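Local coordinates for protein beta-L-arabinobiosidase (Bacteroides thetaiotaomicron, PDB 5MQR) that probably acts as a beta-L-arabinobiosidase in the breakdown of plant pectin, a multidomain bacterial glycosidase with a beta-propeller and a glycoside-hydrolase-like domain, at residues P124-Y132 with F210-P218; I146-G154 with T165-L173. All coordinates share one frame; numbering follows the deposited sequence.

Interaction 1: P124-Y132 with F210-P218; sequences PPYKVPDGY and FNEKNTDYP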
ATOM      1  N   PRO A 124     -31.826   1.188 -34.473  1.00 31.48           N
ATOM      2  CA  PRO A 124     -33.066   1.921 -34.309  1.00 32.01           C
ATOM      3  C   PRO A 124     -34.273   1.007 -34.027  1.00 32.69           C
ATOM      4  O   PRO A 124     -34.146  -0.220 -34.117  1.00 33.18           O
ATOM      5  CB  PRO A 124     -33.231   2.604 -35.687  1.00 32.53           C
ATOM      6  CG  PRO A 124     -32.658   1.646 -36.650  1.00 32.61           C
ATOM      7  CD  PRO A 124     -31.578   0.887 -35.906  1.00 32.29           C
ATOM      8  N   PRO A 125     -35.442   1.605 -33.709  1.00 32.73           N
ATOM      9  CA  PRO A 125     -36.695   0.845 -33.564  1.00 33.03           C
ATOM     10  C   PRO A 125     -36.961  -0.064 -34.766  1.00 33.63           C
ATOM     11  O   PRO A 125     -36.728   0.346 -35.915  1.00 33.49           O
ATOM     12  CB  PRO A 125     -37.758   1.942 -33.487  1.00 33.16           C
ATOM     13  CG  PRO A 125     -37.038   3.127 -32.934  1.00 32.66           C
ATOM     14  CD  PRO A 125     -35.652   3.050 -33.497  1.00 32.72           C
ATOM     15  N   TYR A 126     -37.435  -1.274 -34.486  1.00 33.91           N
ATOM     16  CA  TYR A 126     -37.640  -2.309 -35.500  1.00 34.91           C
ATOM     17  C   TYR A 126     -39.081  -2.783 -35.457  1.00 35.89           C
ATOM     18  O   TYR A 126     -39.626  -3.009 -34.391  1.00 35.56           O
ATOM     19  CB  TYR A 126     -36.692  -3.473 -35.225  1.00 34.53           C
ATOM     20  CG  TYR A 126     -36.661  -4.561 -36.279  1.00 35.35           C
ATOM     21  CD1 TYR A 126     -37.667  -5.547 -36.334  1.00 35.50           C
ATOM     22  CD2 TYR A 126     -35.609  -4.631 -37.216  1.00 35.42           C
ATOM     23  CE1 TYR A 126     -37.646  -6.543 -37.308  1.00 36.20           C
ATOM     24  CE2 TYR A 126     -35.576  -5.635 -38.185  1.00 36.04           C
ATOM     25  CZ  TYR A 126     -36.600  -6.584 -38.233  1.00 36.32           C
ATOM     26  OH  TYR A 126     -36.577  -7.580 -39.164  1.00 36.14           O
ATOM     27  N   LYS A 127     -39.687  -2.953 -36.624  1.00 38.21           N
ATOM     28  CA  LYS A 127     -41.070  -3.423 -36.729  1.00 39.90           C
ATOM     29  C   LYS A 127     -41.196  -4.909 -36.532  1.00 38.74           C
ATOM     30  O   LYS A 127     -40.646  -5.671 -37.300  1.00 38.03           O
ATOM     31  CB  LYS A 127     -41.660  -3.072 -38.097  1.00 42.97           C
ATOM     32  CG  LYS A 127     -42.174  -1.649 -38.141  1.00 45.73           C
ATOM     33  CD  LYS A 127     -42.230  -1.022 -39.547  1.00 48.81           C
ATOM     34  CE  LYS A 127     -41.669   0.416 -39.500  1.00 50.76           C
ATOM     35  NZ  LYS A 127     -42.311   1.321 -40.499  1.00 53.11           N
ATOM     36  N   VAL A 128     -41.939  -5.311 -35.508  1.00 38.26           N
ATOM     37  CA  VAL A 128     -42.366  -6.702 -35.363  1.00 38.72           C
ATOM     38  C   VAL A 128     -43.343  -6.945 -36.515  1.00 40.28           C
ATOM     39  O   VAL A 128     -44.223  -6.103 -36.733  1.00 41.43           O
ATOM     40  CB  VAL A 128     -43.089  -6.954 -34.026  1.00 38.01           C
ATOM     41  CG1 VAL A 128     -43.536  -8.409 -33.919  1.00 38.40           C
ATOM     42  CG2 VAL A 128     -42.200  -6.572 -32.855  1.00 36.76           C
ATOM     43  N   PRO A 129     -43.187  -8.048 -37.286  1.00 41.08           N
ATOM     44  CA  PRO A 129     -44.133  -8.190 -38.403  1.00 42.19           C
ATOM     45  C   PRO A 129     -45.595  -8.338 -37.922  1.00 42.53           C
ATOM     46  O   PRO A 129     -45.857  -9.057 -36.946  1.00 42.38           O
ATOM     47  CB  PRO A 129     -43.652  -9.450 -39.157  1.00 42.54           C
ATOM     48  CG  PRO A 129     -42.389  -9.877 -38.531  1.00 41.64           C
ATOM     49  CD  PRO A 129     -42.231  -9.166 -37.219  1.00 41.08           C
ATOM     50  N   ASP A 130     -46.504  -7.612 -38.576  1.00 43.11           N
ATOM     51  CA  ASP A 130     -47.944  -7.751 -38.356  1.00 44.31           C
ATOM     52  C   ASP A 130     -48.327  -9.233 -38.491  1.00 44.60           C
ATOM     53  O   ASP A 130     -47.987  -9.860 -39.498  1.00 45.53           O
ATOM     54  CB  ASP A 130     -48.730  -6.915 -39.390  1.00 45.72           C
ATOM     55  CG  ASP A 130     -48.752  -5.400 -39.079  1.00 46.36           C
ATOM     56  OD1 ASP A 130     -48.180  -4.928 -38.075  1.00 46.16           O
ATOM     57  OD2 ASP A 130     -49.366  -4.655 -39.869  1.00 49.94           O
ATOM     58  N   GLY A 131     -48.990  -9.788 -37.477  1.00 43.76           N
ATOM     59  CA  GLY A 131     -49.417 -11.187 -37.482  1.00 44.43           C
ATOM     60  C   GLY A 131     -48.576 -12.121 -36.635  1.00 44.34           C
ATOM     61  O   GLY A 131     -48.875 -13.312 -36.541  1.00 45.12           O
ATOM     62  N   TYR A 132     -47.521 -11.590 -36.016  1.00 43.36           N
ATOM     63  CA  TYR A 132     -46.690 -12.350 -35.077  1.00 42.63           C
ATOM     64  C   TYR A 132     -47.513 -12.786 -33.863  1.00 43.49           C
ATOM     65  O   TYR A 132     -48.332 -11.999 -33.362  1.00 43.62           O
ATOM     66  CB  TYR A 132     -45.508 -11.485 -34.605  1.00 40.82           C
ATOM     67  CG  TYR A 132     -44.671 -12.091 -33.498  1.00 39.41           C
ATOM     68  CD1 TYR A 132     -45.005 -11.898 -32.163  1.00 38.65           C
ATOM     69  CD2 TYR A 132     -43.542 -12.865 -33.791  1.00 39.03           C
ATOM     70  CE1 TYR A 132     -44.249 -12.464 -31.141  1.00 38.26           C
ATOM     71  CE2 TYR A 132     -42.776 -13.432 -32.778  1.00 38.50           C
ATOM     72  CZ  TYR A 132     -43.126 -13.219 -31.452  1.00 38.24           C
ATOM     73  OH  TYR A 132     -42.352 -13.743 -30.434  1.00 38.10           O
ATOM     74  N   PHE A 210     -37.795 -16.703 -38.247  1.00 39.79           N
ATOM     75  CA  PHE A 210     -37.266 -15.564 -38.998  1.00 39.96           C
ATOM     76  C   PHE A 210     -36.101 -15.955 -39.913  1.00 40.34           C
ATOM     77  O   PHE A 210     -35.329 -16.853 -39.618  1.00 39.85           O
ATOM     78  CB  PHE A 210     -36.879 -14.432 -38.054  1.00 39.04           C
ATOM     79  CG  PHE A 210     -38.059 -13.834 -37.351  1.00 39.00           C
ATOM     80  CD1 PHE A 210     -38.498 -14.349 -36.136  1.00 38.63           C
ATOM     81  CD2 PHE A 210     -38.766 -12.796 -37.927  1.00 39.23           C
ATOM     82  CE1 PHE A 210     -39.597 -13.804 -35.497  1.00 38.51           C
ATOM     83  CE2 PHE A 210     -39.872 -12.253 -37.293  1.00 39.11           C
ATOM     84  CZ  PHE A 210     -40.287 -12.755 -36.077  1.00 38.45           C
ATOM     85  N   ASN A 211     -36.008 -15.258 -41.038  1.00 41.28           N
ATOM     86  CA  ASN A 211     -35.012 -15.544 -42.058  1.00 42.52           C
ATOM     87  C   ASN A 211     -34.858 -14.316 -42.957  1.00 43.76           C
ATOM     88  O   ASN A 211     -35.496 -13.278 -42.709  1.00 43.41           O
ATOM     89  CB  ASN A 211     -35.437 -16.785 -42.845  1.00 43.25           C
ATOM     90  CG  ASN A 211     -36.856 -16.690 -43.348  1.00 43.52           C
ATOM     91  OD1 ASN A 211     -37.177 -15.829 -44.158  1.00 43.66           O
ATOM     92  ND2 ASN A 211     -37.717 -17.564 -42.854  1.00 43.87           N
ATOM     93  N   GLU A 212     -34.019 -14.434 -43.991  1.00 45.71           N
ATOM     94  CA  GLU A 212     -33.770 -13.342 -44.942  1.00 46.96           C
ATOM     95  C   GLU A 212     -35.049 -12.794 -45.580  1.00 47.40           C
ATOM     96  O   GLU A 212     -35.163 -11.590 -45.802  1.00 46.94           O
ATOM     97  CB  GLU A 212     -32.823 -13.793 -46.065  1.00 49.16           C
ATOM     98  CG  GLU A 212     -31.456 -14.289 -45.618  1.00 49.76           C
ATOM     99  CD  GLU A 212     -30.369 -13.981 -46.637  1.00 51.56           C
ATOM    100  OE1 GLU A 212     -29.986 -12.784 -46.779  1.00 53.38           O
ATOM    101  OE2 GLU A 212     -29.891 -14.929 -47.283  1.00 52.37           O
ATOM    102  N   LYS A 213     -36.009 -13.674 -45.862  1.00 48.14           N
ATOM    103  CA  LYS A 213     -37.219 -13.282 -46.583  1.00 48.75           C
ATOM    104  C   LYS A 213     -38.272 -12.524 -45.778  1.00 46.77           C
ATOM    105  O   LYS A 213     -39.140 -11.921 -46.391  1.00 45.90           O
ATOM    106  CB  LYS A 213     -37.834 -14.500 -47.273  1.00 51.19           C
ATOM    107  CG  LYS A 213     -36.890 -15.076 -48.325  1.00 53.55           C
ATOM    108  CD  LYS A 213     -37.560 -16.110 -49.217  1.00 56.15           C
ATOM    109  CE  LYS A 213     -36.900 -16.197 -50.592  1.00 57.68           C
ATOM    110  NZ  LYS A 213     -37.866 -16.766 -51.578  1.00 59.10           N
ATOM    111  N   ASN A 214     -38.191 -12.540 -44.438  1.00 44.64           N
ATOM    112  CA  ASN A 214     -39.147 -11.801 -43.581  1.00 43.75           C
ATOM    113  C   ASN A 214     -38.505 -10.849 -42.523  1.00 42.44           C
ATOM    114  O   ASN A 214     -39.139 -10.498 -41.524  1.00 41.88           O
ATOM    115  CB  ASN A 214     -40.120 -12.789 -42.907  1.00 43.24           C
ATOM    116  CG  ASN A 214     -39.443 -13.700 -41.891  1.00 42.67           C
ATOM    117  OD1 ASN A 214     -38.290 -13.514 -41.507  1.00 42.03           O
ATOM    118  ND2 ASN A 214     -40.168 -14.697 -41.451  1.00 42.91           N
ATOM    119  N   THR A 215     -37.258 -10.456 -42.746  1.00 41.98           N
ATOM    120  CA  THR A 215     -36.573  -9.481 -41.909  1.00 41.01           C
ATOM    121  C   THR A 215     -36.137  -8.277 -42.743  1.00 41.10           C
ATOM    122  O   THR A 215     -36.038  -8.355 -43.972  1.00 40.91           O
ATOM    123  CB  THR A 215     -35.361 -10.101 -41.200  1.00 40.86           C
ATOM    124  OG1 THR A 215     -34.537 -10.793 -42.146  1.00 41.91           O
ATOM    125  CG2 THR A 215     -35.815 -11.072 -40.128  1.00 40.71           C
ATOM    126  N   ASP A 216     -35.876  -7.167 -42.053  1.00 40.64           N
ATOM    127  CA  ASP A 216     -35.727  -5.848 -42.678  1.00 40.87           C
ATOM    128  C   ASP A 216     -34.289  -5.354 -42.819  1.00 40.37           C
ATOM    129  O   ASP A 216     -34.073  -4.212 -43.192  1.00 40.57           O
ATOM    130  CB  ASP A 216     -36.551  -4.827 -41.886  1.00 41.11           C
ATOM    131  CG  ASP A 216     -38.036  -5.151 -41.881  1.00 42.12           C
ATOM    132  OD1 ASP A 216     -38.535  -5.671 -42.895  1.00 44.49           O
ATOM    133  OD2 ASP A 216     -38.712  -4.878 -40.869  1.00 42.45           O
ATOM    134  N   TYR A 217     -33.312  -6.200 -42.506  1.00 39.69           N
ATOM    135  CA  TYR A 217     -31.907  -5.925 -42.798  1.00 39.42           C
ATOM    136  C   TYR A 217     -31.315  -7.196 -43.395  1.00 39.51           C
ATOM    137  O   TYR A 217     -31.731  -8.282 -43.034  1.00 39.44           O
ATOM    138  CB  TYR A 217     -31.129  -5.561 -41.530  1.00 38.74           C
ATOM    139  CG  TYR A 217     -31.580  -4.292 -40.853  1.00 38.41           C
ATOM    140  CD1 TYR A 217     -31.525  -3.059 -41.516  1.00 39.05           C
ATOM    141  CD2 TYR A 217     -32.067  -4.315 -39.552  1.00 37.70           C
ATOM    142  CE1 TYR A 217     -31.959  -1.884 -40.890  1.00 38.74           C
ATOM    143  CE2 TYR A 217     -32.484  -3.155 -38.911  1.00 37.83           C
ATOM    144  CZ  TYR A 217     -32.438  -1.937 -39.574  1.00 38.26           C
ATOM    145  OH  TYR A 217     -32.860  -0.788 -38.914  1.00 37.76           O
ATOM    146  N   PRO A 218     -30.338  -7.071 -44.307  1.00 39.82           N
ATOM    147  CA  PRO A 218     -29.816  -8.310 -44.893  1.00 40.08           C
ATOM    148  C   PRO A 218     -28.955  -9.132 -43.941  1.00 39.06           C
ATOM    149  O   PRO A 218     -28.502  -8.652 -42.888  1.00 38.20           O
ATOM    150  CB  PRO A 218     -29.029  -7.837 -46.131  1.00 40.92           C
ATOM    151  CG  PRO A 218     -28.780  -6.375 -45.924  1.00 40.74           C
ATOM    152  CD  PRO A 218     -29.829  -5.858 -44.982  1.00 40.16           C
TER
HETATM  153  O   HOH W   1     -35.144  -1.260 -37.632  1.00 44.92           O
HETATM  154  O   HOH W   2     -38.951  -8.736 -39.359  1.00 32.40           O
HETATM  155  O   HOH W   3     -40.475  -6.419 -39.679  1.00 35.99           O
HETATM  156  O   HOH W   4     -38.061  -2.768 -39.130  1.00 40.80           O

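Interaction 2: I146-G154 with T165-L173; sequences IAIMHQRVG and TMGNYGVAL. With EDO (1,2-ethanediol), chain H.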
ATOM      1  N   ILE A 146     -43.670  -2.199 -32.341  1.00 37.22           N
ATOM      2  CA  ILE A 146     -42.238  -2.018 -32.375  1.00 36.01           C
ATOM      3  C   ILE A 146     -41.596  -3.046 -31.422  1.00 34.93           C
ATOM      4  O   ILE A 146     -42.116  -3.313 -30.337  1.00 34.22           O
ATOM      5  CB  ILE A 146     -41.881  -0.569 -31.951  1.00 36.44           C
ATOM      6  CG1 ILE A 146     -42.460   0.465 -32.950  1.00 37.40           C
ATOM      7  CG2 ILE A 146     -40.374  -0.393 -31.727  1.00 35.84           C
ATOM      8  CD1 ILE A 146     -41.993   0.327 -34.391  1.00 38.08           C
ATOM      9  N   ALA A 147     -40.460  -3.606 -31.830  1.00 34.03           N
ATOM     10  CA  ALA A 147     -39.754  -4.602 -31.022  1.00 33.59           C
ATOM     11  C   ALA A 147     -39.111  -3.992 -29.791  1.00 32.44           C
ATOM     12  O   ALA A 147     -38.959  -2.772 -29.694  1.00 32.39           O
ATOM     13  CB  ALA A 147     -38.688  -5.295 -31.861  1.00 34.06           C
ATOM     14  N   ILE A 148     -38.718  -4.863 -28.870  1.00 31.61           N
ATOM     15  CA  ILE A 148     -37.958  -4.504 -27.694  1.00 30.79           C
ATOM     16  C   ILE A 148     -36.533  -4.987 -27.906  1.00 30.69           C
ATOM     17  O   ILE A 148     -36.316  -6.116 -28.322  1.00 30.66           O
ATOM     18  CB  ILE A 148     -38.535  -5.148 -26.409  1.00 30.69           C
ATOM     19  CG1 ILE A 148     -40.002  -4.732 -26.195  1.00 31.17           C
ATOM     20  CG2 ILE A 148     -37.689  -4.805 -25.178  1.00 30.07           C
ATOM     21  CD1 ILE A 148     -40.250  -3.245 -26.010  1.00 30.97           C
HETATM   22  N   MSE A 149     -35.569  -4.120 -27.593  1.00 30.40           N
HETATM   23  CA  MSE A 149     -34.151  -4.446 -27.679  1.00 30.28           C
HETATM   24  C   MSE A 149     -33.706  -4.942 -26.340  1.00 30.20           C
HETATM   25  O   MSE A 149     -34.200  -4.502 -25.301  1.00 29.61           O
HETATM   26  CB  MSE A 149     -33.263  -3.270 -28.160  1.00 29.82           C
HETATM   27  CG  MSE A 149     -33.671  -2.869 -29.576  1.00 29.89           C
HETATM   28 SE   MSE A 149     -32.214  -2.031 -30.593  1.00 29.72          SE
HETATM   29  CE  MSE A 149     -31.207  -3.690 -31.007  1.00 29.98           C
ATOM     30  N   HIS A 150     -32.775  -5.893 -26.381  1.00 31.10           N
ATOM     31  CA  HIS A 150     -32.186  -6.479 -25.197  1.00 31.81           C
ATOM     32  C   HIS A 150     -30.919  -7.225 -25.597  1.00 32.20           C
ATOM     33  O   HIS A 150     -30.991  -8.120 -26.438  1.00 33.51           O
ATOM     34  CB  HIS A 150     -33.146  -7.463 -24.532  1.00 32.41           C
ATOM     35  CG  HIS A 150     -32.664  -7.921 -23.194  1.00 33.03           C
ATOM     36  ND1 HIS A 150     -31.912  -9.065 -23.024  1.00 33.68           N
ATOM     37  CD2 HIS A 150     -32.756  -7.345 -21.973  1.00 32.72           C
ATOM     38  CE1 HIS A 150     -31.601  -9.194 -21.748  1.00 33.65           C
ATOM     39  NE2 HIS A 150     -32.111  -8.169 -21.088  1.00 33.34           N
ATOM     40  N   GLN A 151     -29.794  -6.824 -25.016  1.00 31.44           N
ATOM     41  CA  GLN A 151     -28.453  -7.378 -25.279  1.00 32.19           C
ATOM     42  C   GLN A 151     -27.754  -7.583 -23.971  1.00 29.89           C
ATOM     43  O   GLN A 151     -27.805  -6.679 -23.135  1.00 29.96           O
ATOM     44  CB  GLN A 151     -27.508  -6.326 -25.898  1.00 33.81           C
ATOM     45  CG  GLN A 151     -27.792  -5.883 -27.254  1.00 35.21           C
ATOM     46  CD  GLN A 151     -28.786  -4.767 -27.335  1.00 34.87           C
ATOM     47  OE1 GLN A 151     -29.873  -4.983 -27.804  1.00 35.98           O
ATOM     48  NE2 GLN A 151     -28.405  -3.568 -26.919  1.00 35.70           N
ATOM     49  N   ARG A 152     -27.000  -8.665 -23.838  1.00 28.96           N
ATOM     50  CA  ARG A 152     -26.054  -8.815 -22.715  1.00 27.81           C
ATOM     51  C   ARG A 152     -24.612  -8.612 -23.153  1.00 27.09           C
ATOM     52  O   ARG A 152     -23.707  -8.679 -22.307  1.00 26.35           O
ATOM     53  CB  ARG A 152     -26.197 -10.197 -22.084  1.00 28.22           C
ATOM     54  CG  ARG A 152     -27.590 -10.530 -21.591  1.00 28.66           C
ATOM     55  CD  ARG A 152     -27.959  -9.663 -20.406  1.00 28.50           C
ATOM     56  NE  ARG A 152     -28.932 -10.344 -19.562  1.00 29.54           N
ATOM     57  CZ  ARG A 152     -29.763  -9.748 -18.698  1.00 30.04           C
ATOM     58  NH1 ARG A 152     -29.729  -8.419 -18.487  1.00 29.32           N
ATOM     59  NH2 ARG A 152     -30.623 -10.511 -18.004  1.00 30.47           N
ATOM     60  N   VAL A 153     -24.414  -8.419 -24.470  1.00 26.70           N
ATOM     61  CA  VAL A 153     -23.108  -8.215 -25.085  1.00 26.16           C
ATOM     62  C   VAL A 153     -23.304  -7.236 -26.229  1.00 26.11           C
ATOM     63  O   VAL A 153     -24.255  -7.367 -26.996  1.00 26.15           O
ATOM     64  CB  VAL A 153     -22.449  -9.534 -25.618  1.00 26.62           C
ATOM     65  CG1 VAL A 153     -23.350 -10.312 -26.572  1.00 26.79           C
ATOM     66  CG2 VAL A 153     -21.106  -9.241 -26.299  1.00 26.74           C
ATOM     67  N   GLY A 154     -22.388  -6.271 -26.320  1.00 25.19           N
ATOM     68  CA  GLY A 154     -22.490  -5.134 -27.212  1.00 25.37           C
ATOM     69  C   GLY A 154     -21.399  -4.911 -28.243  1.00 25.32           C
ATOM     70  O   GLY A 154     -21.652  -4.202 -29.214  1.00 25.48           O
ATOM     71  N   THR A 165     -20.256  -3.666 -33.318  1.00 27.26           N
ATOM     72  CA  THR A 165     -21.221  -3.512 -32.231  1.00 26.86           C
ATOM     73  C   THR A 165     -22.457  -4.331 -32.586  1.00 27.37           C
ATOM     74  O   THR A 165     -22.743  -4.548 -33.763  1.00 27.26           O
ATOM     75  CB  THR A 165     -21.533  -2.034 -31.908  1.00 26.39           C
ATOM     76  OG1 THR A 165     -22.329  -1.942 -30.717  1.00 25.36           O
ATOM     77  CG2 THR A 165     -22.239  -1.346 -33.069  1.00 26.96           C
HETATM   78  N   MSE A 166     -23.157  -4.834 -31.564  1.00 27.72           N
HETATM   79  CA  MSE A 166     -24.266  -5.774 -31.792  1.00 28.84           C
HETATM   80  C   MSE A 166     -25.379  -5.557 -30.808  1.00 28.58           C
HETATM   81  O   MSE A 166     -25.175  -5.062 -29.696  1.00 27.82           O
HETATM   82  CB  MSE A 166     -23.824  -7.245 -31.753  1.00 29.78           C
HETATM   83  CG  MSE A 166     -23.104  -7.617 -30.452  1.00 30.30           C
HETATM   84 SE   MSE A 166     -22.328  -9.444 -30.493  1.00 32.43          SE
HETATM   85  CE  MSE A 166     -20.435  -8.944 -30.383  1.00 31.53           C
ATOM     86  N   GLY A 167     -26.579  -5.911 -31.243  1.00 29.01           N
ATOM     87  CA  GLY A 167     -27.731  -5.901 -30.387  1.00 28.98           C
ATOM     88  C   GLY A 167     -28.771  -6.864 -30.884  1.00 29.96           C
ATOM     89  O   GLY A 167     -28.608  -7.475 -31.945  1.00 30.82           O
ATOM     90  N   ASN A 168     -29.843  -7.002 -30.120  1.00 30.11           N
ATOM     91  CA  ASN A 168     -30.848  -8.015 -30.402  1.00 30.83           C
ATOM     92  C   ASN A 168     -32.263  -7.460 -30.257  1.00 30.50           C
ATOM     93  O   ASN A 168     -32.522  -6.637 -29.384  1.00 29.93           O
ATOM     94  CB  ASN A 168     -30.606  -9.174 -29.450  1.00 31.64           C
ATOM     95  CG  ASN A 168     -31.678 -10.229 -29.530  1.00 33.13           C
ATOM     96  OD1 ASN A 168     -31.575 -11.154 -30.326  1.00 35.25           O
ATOM     97  ND2 ASN A 168     -32.706 -10.105 -28.691  1.00 33.52           N
ATOM     98  N   TYR A 169     -33.169  -7.928 -31.111  1.00 31.20           N
ATOM     99  CA  TYR A 169     -34.585  -7.552 -31.074  1.00 31.22           C
ATOM    100  C   TYR A 169     -35.473  -8.716 -30.613  1.00 32.02           C
ATOM    101  O   TYR A 169     -35.473  -9.773 -31.234  1.00 32.49           O
ATOM    102  CB  TYR A 169     -35.024  -7.131 -32.457  1.00 31.50           C
ATOM    103  CG  TYR A 169     -34.355  -5.886 -32.990  1.00 30.68           C
ATOM    104  CD1 TYR A 169     -34.735  -4.634 -32.539  1.00 30.08           C
ATOM    105  CD2 TYR A 169     -33.379  -5.957 -33.988  1.00 30.61           C
ATOM    106  CE1 TYR A 169     -34.156  -3.479 -33.041  1.00 29.74           C
ATOM    107  CE2 TYR A 169     -32.783  -4.810 -34.489  1.00 30.49           C
ATOM    108  CZ  TYR A 169     -33.184  -3.570 -34.012  1.00 29.83           C
ATOM    109  OH  TYR A 169     -32.634  -2.426 -34.505  1.00 29.26           O
ATOM    110  N   GLY A 170     -36.205  -8.502 -29.513  1.00 32.63           N
ATOM    111  CA  GLY A 170     -37.238  -9.420 -29.002  1.00 33.35           C
ATOM    112  C   GLY A 170     -38.629  -8.811 -29.154  1.00 34.37           C
ATOM    113  O   GLY A 170     -38.762  -7.702 -29.652  1.00 34.04           O
ATOM    114  N   VAL A 171     -39.665  -9.539 -28.731  1.00 35.49           N
ATOM    115  CA  VAL A 171     -41.053  -9.079 -28.871  1.00 36.51           C
ATOM    116  C   VAL A 171     -41.773  -9.089 -27.533  1.00 37.54           C
ATOM    117  O   VAL A 171     -41.829 -10.118 -26.874  1.00 38.37           O
ATOM    118  CB  VAL A 171     -41.867  -9.946 -29.856  1.00 37.21           C
ATOM    119  CG1 VAL A 171     -43.292  -9.400 -30.021  1.00 36.88           C
ATOM    120  CG2 VAL A 171     -41.170 -10.023 -31.216  1.00 37.37           C
ATOM    121  N   ALA A 172     -42.307  -7.932 -27.139  1.00 38.25           N
ATOM    122  CA  ALA A 172     -43.235  -7.827 -26.012  1.00 39.43           C
ATOM    123  C   ALA A 172     -44.592  -7.444 -26.570  1.00 41.11           C
ATOM    124  O   ALA A 172     -44.752  -6.371 -27.164  1.00 41.72           O
ATOM    125  CB  ALA A 172     -42.760  -6.781 -25.025  1.00 39.14           C
ATOM    126  N   LEU A 173     -45.553  -8.347 -26.418  1.00 43.07           N
ATOM    127  CA  LEU A 173     -46.926  -8.125 -26.878  1.00 44.18           C
ATOM    128  C   LEU A 173     -47.708  -7.268 -25.889  1.00 44.34           C
ATOM    129  O   LEU A 173     -48.673  -6.619 -26.272  1.00 44.46           O
ATOM    130  CB  LEU A 173     -47.641  -9.464 -27.128  1.00 44.71           C
ATOM    131  CG  LEU A 173     -47.179 -10.233 -28.371  1.00 44.94           C
ATOM    132  CD1 LEU A 173     -47.710 -11.659 -28.363  1.00 45.56           C
ATOM    133  CD2 LEU A 173     -47.626  -9.534 -29.639  1.00 45.53           C
TER
HETATM  134  C1  EDO H1207     -33.654  -8.917 -18.077  1.00 56.80           C
HETATM  135  O1  EDO H1207     -32.992  -7.636 -18.213  1.00 53.19           O
HETATM  136  C2  EDO H1207     -33.686  -9.403 -16.620  1.00 56.28           C
HETATM  137  O2  EDO H1207     -33.611 -10.826 -16.490  1.00 57.90           O
HETATM  138  O   HOH W   5     -42.596  -5.509 -28.775  1.00 36.03           O

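Interaction 1: P124-Y132 with F210-P218
The single direct hydrogen bond between 124-132 and 210-218 is made by a phenol: the backbone N of Asp216 donates to Tyr126 OH over 3.0 Å, with an N-H...O angle of 151°. Tyr126 reaches it by holding CG trans to its amide nitrogen (chi1 -173°), which sends the ring across to the partner loop, where Asp216 OD2 lies over one face and Tyr217 CE2 sits at the edge, 3.8 Å from Tyr126 CD2. The two tyrosine side chains run antiparallel alongside each other, and Tyr217 OH ends against the ring of Pro124.

Both segments are irregular loops of the N-terminal beta-propeller, following 120-123 and 202-206, each the last strand of its four-stranded sheet. Apolar contacts continue at the other end, where Pro129, the first residue of a type II turn ending at Tyr132, places CG in the plane of the Phe210 ring, 3.7 Å from CE2. Roughly perpendicular to Phe210, the Tyr132 side chain brings CD2 to 4.0 Å from Phe210 CZ.

Water supplies the remaining polar links. One joins Tyr126 OH to Asn214 O, another Pro125 O to Tyr217 OH, and two more donate to Asp216 OD2, tying it to backbone O and N of Lys127.

Interaction 2: I146-G154 with T165-L173
Met149, a selenomethionine, and Tyr169 lie side by side and point the same way, the methyl CE resting over the ring face 3.7 Å from its centroid in a CH-pi contact, 19° off the normal. The chain bends at chi3 (77°) to bring that methyl over the ring, while SE approaches obliquely, 3.4 Å from Tyr169 CE1, as a Met-aromatic contact. On the face opposite Met149 and Tyr169, Ile148 CG1 packs on Ala172 CB at 3.6 Å.

The backbone that carries them is an antiparallel hairpin, strands 148-157 and 163-170, the first two strands of a four-stranded propeller blade. Ile148 and Gly170 form a hydrogen-bonded pair, the bond from Gly170 N to Ile148 O measuring 2.7 Å; Met149 and Tyr169 are the adjoining non-hydrogen-bonded pair. His150 N continues the ladder to Asn168 O. Where regular pairing lapses, Gln151 OE1 accepts from Asn168 N with an N-H...O angle of 169°, and farther on Gly154 O takes both Met166 N and Thr165 OG1, the latter at 2.8 Å.

Second-shell residues set the polar ends. Pro124 O binds Tyr169 OH, Thr105 OG1 binds Gln151 NE2, and Glu248 holds His150 ND1. Arg152, salt-bridged to Glu247, lays its guanidinium face against His150 CE1; His150 NE2 donates to an ethanediol molecule, probably from the crystallisation liquor.

Overall arrangement
From the N terminus, strand 120-123 closes one four-stranded sheet and runs into 124-132, the first half of interaction 1. The next sheet begins with strand 148-157, most of which lies in 146-154, and the turn after it leads back into strand 163-170, which holds most of 165-173, so interaction 2 closes a small hairpin. Strands 186-192 and 202-206 complete that sheet before 210-218 returns to close the larger loop of interaction 1 around it. The two contacts, about 13 Å apart between centres, also touch: Tyr126 O and Ala147 N are probably hydrogen-bonded at 2.8 Å, and Tyr132 packs on Val171, joining the loops to the hairpin.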